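Local coordinates for protein SSD1 (Saccharomyces cerevisiae S288C, PDB 7AM1), which binds messenger RNAs and represses their translation as a non-enzymatic member of the RNase II family, and is implicated in control of the cell cycle's G1 phase, at residues S376-H381 with N550-K555; E485-G490 with R542-V547; E531-D536 with P663-A668; L571-R576 with D669-R674. All blocks are in the same frame, centred on the assembly; numbering follows the deposited sequence.

Interaction 1: S376-H381 with N550-K555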
loop_
_atom_site.group_PDB
_atom_site.type_symbol
_atom_site.label_atom_id
_atom_site.label_comp_id
_atom_site.label_asym_id
_atom_site.label_seq_id
_atom_site.Cartn_x
_atom_site.Cartn_y
_atom_site.Cartn_z
ATOM N N SER A 376 20.518 -11.082 3.392
ATOM C CA SER A 376 19.992 -12.365 2.940
ATOM C C SER A 376 19.433 -13.104 4.149
ATOM O O SER A 376 20.174 -13.415 5.089
ATOM C CB SER A 376 21.072 -13.200 2.257
ATOM O OG SER A 376 20.604 -14.511 1.990
ATOM N N GLU A 377 18.133 -13.369 4.138
ATOM C CA GLU A 377 17.509 -14.082 5.241
ATOM C C GLU A 377 16.828 -15.372 4.811
ATOM O O GLU A 377 16.252 -16.061 5.660
ATOM C CB GLU A 377 16.505 -13.172 5.968
ATOM C CG GLU A 377 15.343 -12.640 5.145
ATOM C CD GLU A 377 14.517 -11.634 5.936
ATOM O OE1 GLU A 377 14.244 -11.912 7.120
ATOM O OE2 GLU A 377 14.145 -10.567 5.395
ATOM N N PHE A 378 16.904 -15.733 3.532
ATOM C CA PHE A 378 16.234 -16.910 3.000
ATOM C C PHE A 378 17.171 -17.608 2.031
ATOM O O PHE A 378 17.842 -16.952 1.230
ATOM C CB PHE A 378 14.938 -16.519 2.297
ATOM C CG PHE A 378 14.149 -17.681 1.778
ATOM C CD1 PHE A 378 13.391 -18.448 2.642
ATOM C CD2 PHE A 378 14.133 -17.984 0.428
ATOM C CE1 PHE A 378 12.646 -19.505 2.175
ATOM C CE2 PHE A 378 13.382 -19.036 -0.042
ATOM C CZ PHE A 378 12.637 -19.795 0.834
ATOM N N ALA A 379 17.229 -18.934 2.122
ATOM C CA ALA A 379 18.091 -19.735 1.266
ATOM C C ALA A 379 17.348 -21.000 0.861
ATOM O O ALA A 379 16.420 -21.445 1.543
ATOM C CB ALA A 379 19.411 -20.074 1.970
ATOM N N LEU A 380 17.780 -21.589 -0.253
ATOM C CA LEU A 380 17.103 -22.745 -0.814
ATOM C C LEU A 380 18.108 -23.785 -1.278
ATOM O O LEU A 380 19.250 -23.460 -1.616
ATOM C CB LEU A 380 16.252 -22.367 -2.037
ATOM C CG LEU A 380 14.963 -21.576 -1.877
ATOM C CD1 LEU A 380 14.509 -21.097 -3.252
ATOM C CD2 LEU A 380 13.897 -22.426 -1.202
ATOM N N HIS A 381 17.663 -25.039 -1.313
ATOM C CA HIS A 381 18.364 -26.063 -2.068
ATOM C C HIS A 381 17.326 -26.947 -2.740
ATOM O O HIS A 381 16.182 -27.044 -2.287
ATOM C CB HIS A 381 19.317 -26.907 -1.205
ATOM C CG HIS A 381 18.648 -27.938 -0.346
ATOM N ND1 HIS A 381 18.406 -27.746 0.996
ATOM C CD2 HIS A 381 18.234 -29.198 -0.625
ATOM C CE1 HIS A 381 17.849 -28.832 1.503
ATOM N NE2 HIS A 381 17.728 -29.726 0.539
ATOM N N ASN A 550 8.762 -15.818 -4.153
ATOM C CA ASN A 550 7.595 -15.422 -3.366
ATOM C C ASN A 550 6.591 -16.566 -3.248
ATOM O O ASN A 550 5.983 -16.758 -2.188
ATOM C CB ASN A 550 6.926 -14.185 -3.983
ATOM C CG ASN A 550 5.958 -13.481 -3.014
ATOM O OD1 ASN A 550 6.215 -13.385 -1.810
ATOM N ND2 ASN A 550 4.843 -12.983 -3.547
ATOM N N GLU A 551 6.391 -17.337 -4.320
ATOM C CA GLU A 551 5.437 -18.437 -4.226
ATOM C C GLU A 551 5.991 -19.574 -3.376
ATOM O O GLU A 551 5.222 -20.293 -2.727
ATOM C CB GLU A 551 5.051 -18.938 -5.616
ATOM C CG GLU A 551 4.060 -18.026 -6.339
ATOM C CD GLU A 551 2.701 -17.955 -5.649
ATOM O OE1 GLU A 551 2.261 -18.979 -5.078
ATOM O OE2 GLU A 551 2.075 -16.869 -5.671
ATOM N N ILE A 552 7.313 -19.744 -3.349
ATOM C CA ILE A 552 7.900 -20.717 -2.434
ATOM C C ILE A 552 7.721 -20.261 -0.991
ATOM O O ILE A 552 7.371 -21.061 -0.118
ATOM C CB ILE A 552 9.380 -20.962 -2.787
ATOM C CG1 ILE A 552 9.480 -21.779 -4.081
ATOM C CG2 ILE A 552 10.099 -21.682 -1.644
ATOM C CD1 ILE A 552 10.872 -21.820 -4.678
ATOM N N LYS A 553 7.934 -18.971 -0.720
ATOM C CA LYS A 553 7.758 -18.451 0.634
ATOM C C LYS A 553 6.301 -18.519 1.074
ATOM O O LYS A 553 6.017 -18.737 2.258
ATOM C CB LYS A 553 8.268 -17.012 0.713
ATOM C CG LYS A 553 9.785 -16.894 0.736
ATOM C CD LYS A 553 10.247 -15.450 0.620
ATOM C CE LYS A 553 11.758 -15.343 0.752
ATOM N NZ LYS A 553 12.234 -13.934 0.637
ATOM N N ARG A 554 5.361 -18.307 0.145
ATOM C CA ARG A 554 3.947 -18.413 0.492
ATOM C C ARG A 554 3.602 -19.833 0.913
ATOM O O ARG A 554 2.840 -20.047 1.864
ATOM C CB ARG A 554 3.079 -17.981 -0.690
ATOM C CG ARG A 554 3.034 -16.461 -0.903
ATOM C CD ARG A 554 2.353 -16.091 -2.208
ATOM N NE ARG A 554 2.201 -14.643 -2.329
ATOM C CZ ARG A 554 1.532 -14.033 -3.301
ATOM N NH1 ARG A 554 0.943 -14.745 -4.252
ATOM N NH2 ARG A 554 1.450 -12.708 -3.315
ATOM N N LYS A 555 4.174 -20.820 0.226
ATOM C CA LYS A 555 3.978 -22.205 0.627
ATOM C C LYS A 555 4.606 -22.464 1.990
ATOM O O LYS A 555 3.991 -23.095 2.859
ATOM C CB LYS A 555 4.566 -23.138 -0.433
ATOM C CG LYS A 555 4.442 -24.624 -0.104
ATOM C CD LYS A 555 2.989 -25.071 -0.066
ATOM C CE LYS A 555 2.849 -26.425 0.587
ATOM N NZ LYS A 555 1.474 -26.974 0.446
#
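Lys553 lays its side chain over one face of the Phe378 ring, joining strand 378-384 of the RNB-domain sheet to helix 544-568 where residues 378-381 and 550-555 run nearly perpendicular, 95° between their axes. The lysine is extended beyond CG and slides past the phenylalanine in the opposite direction, its CE resting 3.5 Å from Phe378 CG. That methylene lies over the ring, offset toward the rim, and makes a CH-pi contact, 3.8 Å from CE of Lys553 to the centroid of Phe378. A chi1 of -177° holds Phe378 CG anti to the backbone N and sends the ring out from the strand to the helix. Ile552 meets the same ring at its edge, where its CG2 is 4.0 Å from Phe378 CZ, the two side chains crossing at about a right angle. Leu380, two residues along the strand, meets Ile552 tip to tip: Leu380 CD2 lies 3.9 Å from Ile552 CG2. Cys394 of the neighbouring strand 389-397 also touches Phe378, Leu380 and Ile552. Were Phe378 an alanine, a gap would probably open beside Ile552 CG2 and the Lys553 methylenes would lose their aromatic platform. No hydrogen bond crosses, so these two segments meet through apolar and CH-pi contacts alone; the lysine packs with its aliphatic chain, while its NZ stays 6.1 Å from Glu377 OE2, opposite charges near but not in contact.

Interaction 2: E485-G490 with R542-V547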
loop_
_atom_site.group_PDB
_atom_site.type_symbol
_atom_site.label_atom_id
_atom_site.label_comp_id
_atom_site.label_asym_id
_atom_site.label_seq_id
_atom_site.Cartn_x
_atom_site.Cartn_y
_atom_site.Cartn_z
ATOM N N GLU A 485 18.170 -12.890 -14.343
ATOM C CA GLU A 485 19.059 -13.073 -15.485
ATOM C C GLU A 485 19.203 -14.550 -15.826
ATOM O O GLU A 485 19.099 -14.947 -16.993
ATOM C CB GLU A 485 20.425 -12.449 -15.190
ATOM N N LYS A 486 19.428 -15.385 -14.811
ATOM C CA LYS A 486 19.676 -16.802 -15.051
ATOM C C LYS A 486 18.420 -17.551 -15.479
ATOM O O LYS A 486 18.521 -18.550 -16.199
ATOM C CB LYS A 486 20.285 -17.435 -13.800
ATOM C CG LYS A 486 21.641 -16.851 -13.433
ATOM C CD LYS A 486 22.194 -17.461 -12.160
ATOM C CE LYS A 486 23.707 -17.337 -12.099
ATOM N NZ LYS A 486 24.337 -18.181 -13.163
ATOM N N LEU A 487 17.236 -17.102 -15.062
ATOM C CA LEU A 487 16.011 -17.784 -15.461
ATOM C C LEU A 487 15.571 -17.449 -16.881
ATOM O O LEU A 487 14.823 -18.228 -17.481
ATOM C CB LEU A 487 14.873 -17.443 -14.497
ATOM C CG LEU A 487 14.885 -18.121 -13.127
ATOM C CD1 LEU A 487 13.631 -17.756 -12.346
ATOM C CD2 LEU A 487 15.005 -19.630 -13.264
ATOM N N SER A 488 16.004 -16.316 -17.432
ATOM C CA SER A 488 15.626 -15.950 -18.793
ATOM C C SER A 488 16.659 -16.414 -19.814
ATOM O O SER A 488 16.307 -17.048 -20.814
ATOM C CB SER A 488 15.440 -14.435 -18.895
ATOM O OG SER A 488 16.658 -13.768 -18.623
ATOM N N THR A 489 17.930 -16.112 -19.567
ATOM C CA THR A 489 19.026 -16.454 -20.470
ATOM C C THR A 489 19.860 -17.533 -19.783
ATOM O O THR A 489 20.909 -17.264 -19.197
ATOM C CB THR A 489 19.865 -15.217 -20.807
ATOM N N GLY A 490 19.371 -18.766 -19.850
ATOM C CA GLY A 490 20.068 -19.888 -19.251
ATOM C C GLY A 490 19.485 -21.195 -19.733
ATOM O O GLY A 490 18.456 -21.230 -20.415
ATOM N N ARG A 542 6.869 -6.388 -10.919
ATOM C CA ARG A 542 7.283 -7.616 -10.254
ATOM C C ARG A 542 8.065 -8.415 -11.289
ATOM O O ARG A 542 7.664 -8.463 -12.456
ATOM C CB ARG A 542 6.105 -8.455 -9.749
ATOM C CG ARG A 542 5.169 -7.768 -8.786
ATOM C CD ARG A 542 5.771 -7.600 -7.401
ATOM N NE ARG A 542 4.842 -6.888 -6.531
ATOM C CZ ARG A 542 5.005 -6.721 -5.223
ATOM N NH1 ARG A 542 6.076 -7.206 -4.610
ATOM N NH2 ARG A 542 4.093 -6.058 -4.529
ATOM N N THR A 543 9.173 -9.025 -10.874
ATOM C CA THR A 543 9.966 -9.851 -11.773
ATOM C C THR A 543 9.664 -11.329 -11.550
ATOM O O THR A 543 9.179 -11.743 -10.494
ATOM C CB THR A 543 11.469 -9.610 -11.590
ATOM O OG1 THR A 543 11.888 -10.110 -10.314
ATOM C CG2 THR A 543 11.799 -8.131 -11.683
ATOM N N LEU A 544 9.983 -12.126 -12.570
ATOM C CA LEU A 544 9.830 -13.571 -12.467
ATOM C C LEU A 544 10.599 -14.120 -11.274
ATOM O O LEU A 544 10.077 -14.946 -10.520
ATOM C CB LEU A 544 10.295 -14.228 -13.766
ATOM C CG LEU A 544 10.311 -15.754 -13.821
ATOM C CD1 LEU A 544 8.936 -16.301 -13.475
ATOM C CD2 LEU A 544 10.755 -16.237 -15.199
ATOM N N GLY A 545 11.838 -13.663 -11.080
ATOM C CA GLY A 545 12.629 -14.150 -9.961
ATOM C C GLY A 545 11.946 -13.913 -8.629
ATOM O O GLY A 545 11.875 -14.809 -7.782
ATOM N N PHE A 546 11.432 -12.698 -8.423
ATOM C CA PHE A 546 10.703 -12.424 -7.193
ATOM C C PHE A 546 9.505 -13.356 -7.049
ATOM O O PHE A 546 9.251 -13.889 -5.964
ATOM C CB PHE A 546 10.235 -10.970 -7.144
ATOM C CG PHE A 546 9.297 -10.689 -5.996
ATOM C CD1 PHE A 546 9.790 -10.372 -4.739
ATOM C CD2 PHE A 546 7.924 -10.796 -6.158
ATOM C CE1 PHE A 546 8.926 -10.136 -3.668
ATOM C CE2 PHE A 546 7.060 -10.567 -5.091
ATOM C CZ PHE A 546 7.563 -10.236 -3.848
ATOM N N VAL A 547 8.756 -13.566 -8.135
ATOM C CA VAL A 547 7.538 -14.365 -8.058
ATOM C C VAL A 547 7.873 -15.811 -7.714
ATOM O O VAL A 547 7.169 -16.454 -6.924
ATOM C CB VAL A 547 6.756 -14.265 -9.381
ATOM C CG1 VAL A 547 5.607 -15.261 -9.412
ATOM C CG2 VAL A 547 6.232 -12.854 -9.586
#
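Leu487 and Leu544 bring together the C-terminal end of helix 480-488 and the N-terminal end of helix 544-568 in a small helix-end contact within the RNB domain. The close part is a single apolar meeting: the side chains cross at about a right angle, and CD1 of Leu487 comes to 4.1 Å from CG of Leu544. Leu544 presents this branch point to the methyl through a chi1 of 176°, which puts CG beside its own carbonyl carbon. The same Leu487 CD1 also lies 4.4 Å from Gly545 CA, reaching the backbone of the first helical turn. Gln500 of helix 495-510 touches both leucines, and Leu496 packs on Leu487, so a third helix borders the pair. Asp484 adds a polar tie, its carboxylate hydrogen-bonding to Thr543 OG1 and Gly545 N at the start of the helix. The other side is looser and faces solvent. Ser488 and Thr489 are exposed, and the chain leaves helical geometry at Thr489, which, like Gly490, is poorly ordered. Ser488 turns back on its own helix, its OG donating to Glu485 O from above the carbonyl plane; that oxygen also accepts from Thr489 N. Across the contact, Thr543 is the N-cap of helix 544-568: its OG1 accepts a nearly straight bond from Phe546 N, 3.2 Å long with an N-H...O angle of 169°.

Interaction 3: E531-D536 with P663-A668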
loop_
_atom_site.group_PDB
_atom_site.type_symbol
_atom_site.label_atom_id
_atom_site.label_comp_id
_atom_site.label_asym_id
_atom_site.label_seq_id
_atom_site.Cartn_x
_atom_site.Cartn_y
_atom_site.Cartn_z
ATOM N N GLU A 531 5.103 -5.763 2.142
ATOM C CA GLU A 531 5.738 -4.664 1.432
ATOM C C GLU A 531 6.952 -5.162 0.661
ATOM O O GLU A 531 7.574 -6.167 1.018
ATOM C CB GLU A 531 6.174 -3.557 2.396
ATOM C CG GLU A 531 5.063 -3.025 3.292
ATOM C CD GLU A 531 4.839 -3.875 4.525
ATOM O OE1 GLU A 531 3.719 -4.406 4.680
ATOM O OE2 GLU A 531 5.784 -4.019 5.338
ATOM N N LYS A 532 7.314 -4.411 -0.376
ATOM C CA LYS A 532 8.527 -4.700 -1.123
ATOM C C LYS A 532 9.745 -4.395 -0.262
ATOM O O LYS A 532 9.730 -3.489 0.578
ATOM C CB LYS A 532 8.600 -3.863 -2.401
ATOM C CG LYS A 532 7.608 -4.238 -3.482
ATOM C CD LYS A 532 7.889 -3.435 -4.751
ATOM C CE LYS A 532 7.002 -3.874 -5.897
ATOM N NZ LYS A 532 7.196 -3.005 -7.088
ATOM N N VAL A 533 10.804 -5.175 -0.473
ATOM C CA VAL A 533 12.102 -4.934 0.147
ATOM C C VAL A 533 12.914 -4.077 -0.816
ATOM O O VAL A 533 13.360 -2.980 -0.467
ATOM C CB VAL A 533 12.821 -6.254 0.477
ATOM C CG1 VAL A 533 14.248 -5.992 0.947
ATOM C CG2 VAL A 533 12.039 -7.033 1.527
ATOM N N LYS A 534 13.110 -4.571 -2.037
ATOM C CA LYS A 534 13.635 -3.743 -3.118
ATOM C C LYS A 534 12.458 -2.982 -3.709
ATOM O O LYS A 534 11.550 -3.587 -4.285
ATOM C CB LYS A 534 14.333 -4.593 -4.176
ATOM C CG LYS A 534 15.243 -3.791 -5.110
ATOM C CD LYS A 534 14.493 -3.074 -6.218
ATOM C CE LYS A 534 15.390 -2.046 -6.920
ATOM N NZ LYS A 534 15.456 -0.741 -6.192
ATOM N N VAL A 535 12.454 -1.670 -3.561
ATOM C CA VAL A 535 11.303 -0.872 -3.963
ATOM C C VAL A 535 11.495 -0.377 -5.388
ATOM O O VAL A 535 12.596 0.018 -5.790
ATOM C CB VAL A 535 11.081 0.302 -2.990
ATOM C CG1 VAL A 535 9.724 0.928 -3.234
ATOM C CG2 VAL A 535 11.191 -0.167 -1.541
ATOM N N ASP A 536 10.408 -0.383 -6.150
ATOM C CA ASP A 536 10.395 0.139 -7.505
ATOM C C ASP A 536 9.591 1.430 -7.552
ATOM O O ASP A 536 8.690 1.652 -6.737
ATOM C CB ASP A 536 9.787 -0.865 -8.484
ATOM C CG ASP A 536 10.374 -2.246 -8.337
ATOM O OD1 ASP A 536 11.599 -2.389 -8.518
ATOM O OD2 ASP A 536 9.613 -3.182 -8.026
ATOM N N PRO A 663 12.071 -12.780 9.254
ATOM C CA PRO A 663 12.323 -12.302 10.625
ATOM C C PRO A 663 13.292 -11.133 10.714
ATOM O O PRO A 663 13.332 -10.469 11.759
ATOM C CB PRO A 663 12.892 -13.545 11.323
ATOM C CG PRO A 663 13.589 -14.280 10.209
ATOM C CD PRO A 663 12.670 -14.107 9.020
ATOM N N MET A 664 14.080 -10.856 9.675
ATOM C CA MET A 664 14.988 -9.718 9.724
ATOM C C MET A 664 14.279 -8.385 9.512
ATOM O O MET A 664 14.887 -7.340 9.764
ATOM C CB MET A 664 16.099 -9.869 8.682
ATOM C CG MET A 664 16.971 -11.102 8.872
ATOM S SD MET A 664 17.880 -11.089 10.431
ATOM C CE MET A 664 19.256 -10.022 10.027
ATOM N N ARG A 665 13.020 -8.389 9.057
ATOM C CA ARG A 665 12.292 -7.149 8.819
ATOM C C ARG A 665 10.889 -7.115 9.407
ATOM O O ARG A 665 10.267 -6.046 9.388
ATOM C CB ARG A 665 12.196 -6.859 7.309
ATOM C CG ARG A 665 11.700 -8.020 6.446
ATOM C CD ARG A 665 11.608 -7.598 4.985
ATOM N NE ARG A 665 10.998 -8.605 4.128
ATOM C CZ ARG A 665 9.688 -8.735 3.930
ATOM N NH1 ARG A 665 8.826 -7.935 4.550
ATOM N NH2 ARG A 665 9.237 -9.684 3.118
ATOM N N ARG A 666 10.378 -8.226 9.937
ATOM C CA ARG A 666 9.056 -8.286 10.548
ATOM C C ARG A 666 9.166 -8.880 11.946
ATOM O O ARG A 666 9.694 -9.985 12.115
ATOM C CB ARG A 666 8.095 -9.130 9.707
ATOM C CG ARG A 666 7.977 -8.702 8.262
ATOM C CD ARG A 666 6.820 -9.436 7.579
ATOM N NE ARG A 666 7.011 -10.889 7.592
ATOM C CZ ARG A 666 6.911 -11.685 6.526
ATOM N NH1 ARG A 666 6.610 -11.186 5.333
ATOM N NH2 ARG A 666 7.108 -12.992 6.656
ATOM N N TYR A 667 8.657 -8.159 12.947
ATOM C CA TYR A 667 8.708 -8.691 14.302
ATOM C C TYR A 667 7.681 -9.794 14.530
ATOM O O TYR A 667 7.900 -10.664 15.376
ATOM C CB TYR A 667 8.488 -7.593 15.344
ATOM C CG TYR A 667 8.721 -8.108 16.742
ATOM C CD1 TYR A 667 10.002 -8.162 17.274
ATOM C CD2 TYR A 667 7.670 -8.589 17.512
ATOM C CE1 TYR A 667 10.228 -8.656 18.543
ATOM C CE2 TYR A 667 7.886 -9.086 18.782
ATOM C CZ TYR A 667 9.165 -9.117 19.292
ATOM O OH TYR A 667 9.378 -9.610 20.556
ATOM N N ALA A 668 6.556 -9.776 13.809
ATOM C CA ALA A 668 5.580 -10.850 13.963
ATOM C C ALA A 668 6.238 -12.209 13.758
ATOM O O ALA A 668 5.927 -13.177 14.465
ATOM C CB ALA A 668 4.427 -10.663 12.977
#
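Glu531 begins the contact with its backbone: its carbonyl O stands obliquely to the Arg665 guanidinium, 4.1 Å from NH1, too far for a hydrogen bond. Its carboxylate makes salt bridges to Arg633 and to Lys703 of helix 689-725, while OE2 remains 5.0 Å from Arg665 NH1. Lys532 turns away from the arginine and bridges Asp536 further along the loop, Lys532 NZ to Asp536 OD2 being 2.6 Å. Val533 carries the apolar part. Its CG2 sits over one face of the guanidinium, 3.2 Å from Arg665 NE, and touches CD of the same residue at 3.5 Å. The arginine reaches it from a chi1 of 50°, which wedges CG between the backbone N and carbonyl carbon, with the chain then extended to NE. Phe421 touches both Val533 and Arg665, and Asp530 takes the guanidinium in a salt bridge through NH2. With a leucine at Arg665, Asp530 is likely to lose one of its charge partners, and Val533 CG2 the flat group it packs on. Thus a buried cation joins two loops of the RNB domain, its charge probably balanced chiefly by Asp530 while Val533 packs against its face.

Interaction 4: L571-R576 with D669-R674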
loop_
_atom_site.group_PDB
_atom_site.type_symbol
_atom_site.label_atom_id
_atom_site.label_comp_id
_atom_site.label_asym_id
_atom_site.label_seq_id
_atom_site.Cartn_x
_atom_site.Cartn_y
_atom_site.Cartn_z
ATOM N N LEU A 571 -3.384 -20.223 20.753
ATOM C CA LEU A 571 -2.331 -19.232 20.947
ATOM C C LEU A 571 -1.542 -18.922 19.673
ATOM O O LEU A 571 -0.677 -18.038 19.700
ATOM C CB LEU A 571 -1.371 -19.694 22.052
ATOM C CG LEU A 571 -1.964 -19.847 23.457
ATOM C CD1 LEU A 571 -0.862 -20.192 24.457
ATOM C CD2 LEU A 571 -2.722 -18.606 23.906
ATOM N N ALA A 572 -1.838 -19.592 18.557
ATOM C CA ALA A 572 -1.084 -19.373 17.329
ATOM C C ALA A 572 -1.263 -17.947 16.817
ATOM O O ALA A 572 -2.375 -17.415 16.779
ATOM C CB ALA A 572 -1.528 -20.364 16.249
ATOM N N LEU A 573 -0.152 -17.327 16.418
ATOM C CA LEU A 573 -0.183 -16.037 15.735
ATOM C C LEU A 573 -0.300 -16.322 14.244
ATOM O O LEU A 573 0.620 -16.882 13.637
ATOM C CB LEU A 573 1.056 -15.203 16.044
ATOM C CG LEU A 573 1.043 -13.773 15.476
ATOM C CD1 LEU A 573 2.205 -12.979 16.048
ATOM C CD2 LEU A 573 1.087 -13.712 13.949
ATOM N N LEU A 574 -1.439 -15.976 13.668
ATOM C CA LEU A 574 -1.764 -16.249 12.281
ATOM C C LEU A 574 -1.981 -14.928 11.547
ATOM O O LEU A 574 -1.874 -13.843 12.124
ATOM C CB LEU A 574 -3.000 -17.148 12.209
ATOM C CG LEU A 574 -2.844 -18.502 12.913
ATOM C CD1 LEU A 574 -4.162 -19.266 12.915
ATOM C CD2 LEU A 574 -1.754 -19.326 12.255
ATOM N N ARG A 575 -2.301 -15.024 10.260
ATOM C CA ARG A 575 -2.521 -13.844 9.433
ATOM C C ARG A 575 -3.657 -14.144 8.474
ATOM O O ARG A 575 -3.619 -15.154 7.765
ATOM C CB ARG A 575 -1.251 -13.457 8.672
ATOM C CG ARG A 575 -1.367 -12.176 7.860
ATOM C CD ARG A 575 0.014 -11.678 7.484
ATOM N NE ARG A 575 -0.016 -10.446 6.707
ATOM C CZ ARG A 575 -0.141 -9.228 7.227
ATOM N NH1 ARG A 575 -0.280 -9.052 8.536
ATOM N NH2 ARG A 575 -0.141 -8.177 6.423
ATOM N N ARG A 576 -4.683 -13.306 8.489
ATOM C CA ARG A 576 -5.831 -13.505 7.623
ATOM C C ARG A 576 -6.057 -12.265 6.772
ATOM O O ARG A 576 -5.458 -11.212 6.988
ATOM C CB ARG A 576 -7.089 -13.836 8.428
ATOM C CG ARG A 576 -7.602 -12.725 9.331
ATOM C CD ARG A 576 -8.847 -13.224 10.019
ATOM N NE ARG A 576 -9.533 -12.194 10.784
ATOM C CZ ARG A 576 -10.838 -12.200 11.033
ATOM N NH1 ARG A 576 -11.605 -13.171 10.551
ATOM N NH2 ARG A 576 -11.378 -11.227 11.755
ATOM N N ASP A 669 7.168 -12.292 12.801
ATOM C CA ASP A 669 7.875 -13.540 12.543
ATOM C C ASP A 669 8.652 -14.011 13.764
ATOM O O ASP A 669 8.826 -15.220 13.957
ATOM C CB ASP A 669 8.813 -13.369 11.345
ATOM C CG ASP A 669 8.063 -13.106 10.048
ATOM O OD1 ASP A 669 7.194 -12.209 10.047
ATOM O OD2 ASP A 669 8.346 -13.776 9.030
ATOM N N HIS A 670 9.138 -13.081 14.593
ATOM C CA HIS A 670 9.821 -13.479 15.820
ATOM C C HIS A 670 8.886 -14.275 16.717
ATOM O O HIS A 670 9.257 -15.332 17.237
ATOM C CB HIS A 670 10.352 -12.255 16.566
ATOM C CG HIS A 670 11.507 -11.590 15.889
ATOM N ND1 HIS A 670 12.607 -11.127 16.581
ATOM C CD2 HIS A 670 11.737 -11.310 14.585
ATOM C CE1 HIS A 670 13.463 -10.591 15.731
ATOM N NE2 HIS A 670 12.960 -10.689 14.513
ATOM N N VAL A 671 7.667 -13.771 16.918
ATOM C CA VAL A 671 6.682 -14.496 17.713
ATOM C C VAL A 671 6.406 -15.858 17.092
ATOM O O VAL A 671 6.375 -16.884 17.780
ATOM C CB VAL A 671 5.390 -13.668 17.849
ATOM C CG1 VAL A 671 4.376 -14.410 18.698
ATOM C CG2 VAL A 671 5.687 -12.290 18.440
ATOM N N VAL A 672 6.202 -15.886 15.774
ATOM C CA VAL A 672 5.938 -17.146 15.087
ATOM C C VAL A 672 7.118 -18.100 15.237
ATOM O O VAL A 672 6.935 -19.306 15.440
ATOM C CB VAL A 672 5.605 -16.883 13.607
ATOM C CG1 VAL A 672 5.538 -18.194 12.824
ATOM C CG2 VAL A 672 4.301 -16.107 13.486
ATOM N N HIS A 673 8.344 -17.587 15.127
ATOM C CA HIS A 673 9.508 -18.456 15.278
ATOM C C HIS A 673 9.566 -19.066 16.675
ATOM O O HIS A 673 9.845 -20.262 16.829
ATOM C CB HIS A 673 10.788 -17.678 14.983
ATOM C CG HIS A 673 11.063 -17.503 13.523
ATOM N ND1 HIS A 673 12.340 -17.395 13.018
ATOM C CD2 HIS A 673 10.227 -17.405 12.462
ATOM C CE1 HIS A 673 12.280 -17.247 11.707
ATOM N NE2 HIS A 673 11.010 -17.247 11.344
ATOM N N ARG A 674 9.304 -18.264 17.709
ATOM C CA ARG A 674 9.312 -18.801 19.064
ATOM C C ARG A 674 8.180 -19.797 19.266
ATOM O O ARG A 674 8.354 -20.799 19.970
ATOM C CB ARG A 674 9.231 -17.660 20.076
ATOM C CG ARG A 674 10.437 -16.729 20.011
ATOM C CD ARG A 674 10.559 -15.839 21.240
ATOM N NE ARG A 674 11.896 -15.253 21.343
ATOM C CZ ARG A 674 12.237 -14.041 20.911
ATOM N NH1 ARG A 674 11.340 -13.246 20.339
ATOM N NH2 ARG A 674 13.486 -13.620 21.056
#
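Strand 573-576 passes beside helix 668-681, bringing the CA atoms of Leu573 and Val672 to within 6.3 Å of each other. This is a strand-on-helix packing inside the RNB domain, in which a short strand, paired antiparallel with strand 635-638, lies against a helix. Leu573 carries the strand's share and divides its two methyls between neighbouring valines. Its CD1 meets Val671, 3.7 Å from CG1, and is equally near the CB of that residue. The other branch turns to the next position, CD2 of Leu573 lying 4.0 Å from Val672 CG2. Each valine crosses the leucine side chain at about a right angle. Leu573 CG, anti to N (chi1 -174°), lies beside the carbonyl carbon and points the fork at the helix, where it can straddle the two residues. Tyr636 and Ile638 of the paired strand also touch Leu573; Leu692 of helix 689-725 packs on Val671, and Val560 of helix 544-568 on Val672. The leucine is therefore set in a buried apolar layer shared by several elements of the domain. Its backbone polar groups are met from outside the two segments: Leu573 N bonds with Gln675 OE1 further along helix 668-681, and Leu573 O with Thr658 OG1. Val672 leans one methyl against that same carbonyl, its CG2 lying 3.8 Å from Leu573 O.

How the interactions relate
All four contacts fall within the RNB domain. Helix 544-568 is the common thread: interaction 2 uses its start and interaction 1 its next turns, with centres 15 Å apart, and strand 573-576 of interaction 4 follows it in the chain. Interaction 2 lies wholly between the two segments of interaction 1, whereas interaction 3 alternates along the chain with each of the others. Its segment 663-668 leads into helix 668-681 of interaction 4 and touches interaction 1 where Glu377 OE1 probably bonds to Met664 N; Pro663 O probably bonds to His670 NE2 of interaction 4. Interactions 2 and 4 are farthest apart, about 31 Å between centres. Parts distant in sequence thus meet, consistent with one compact domain.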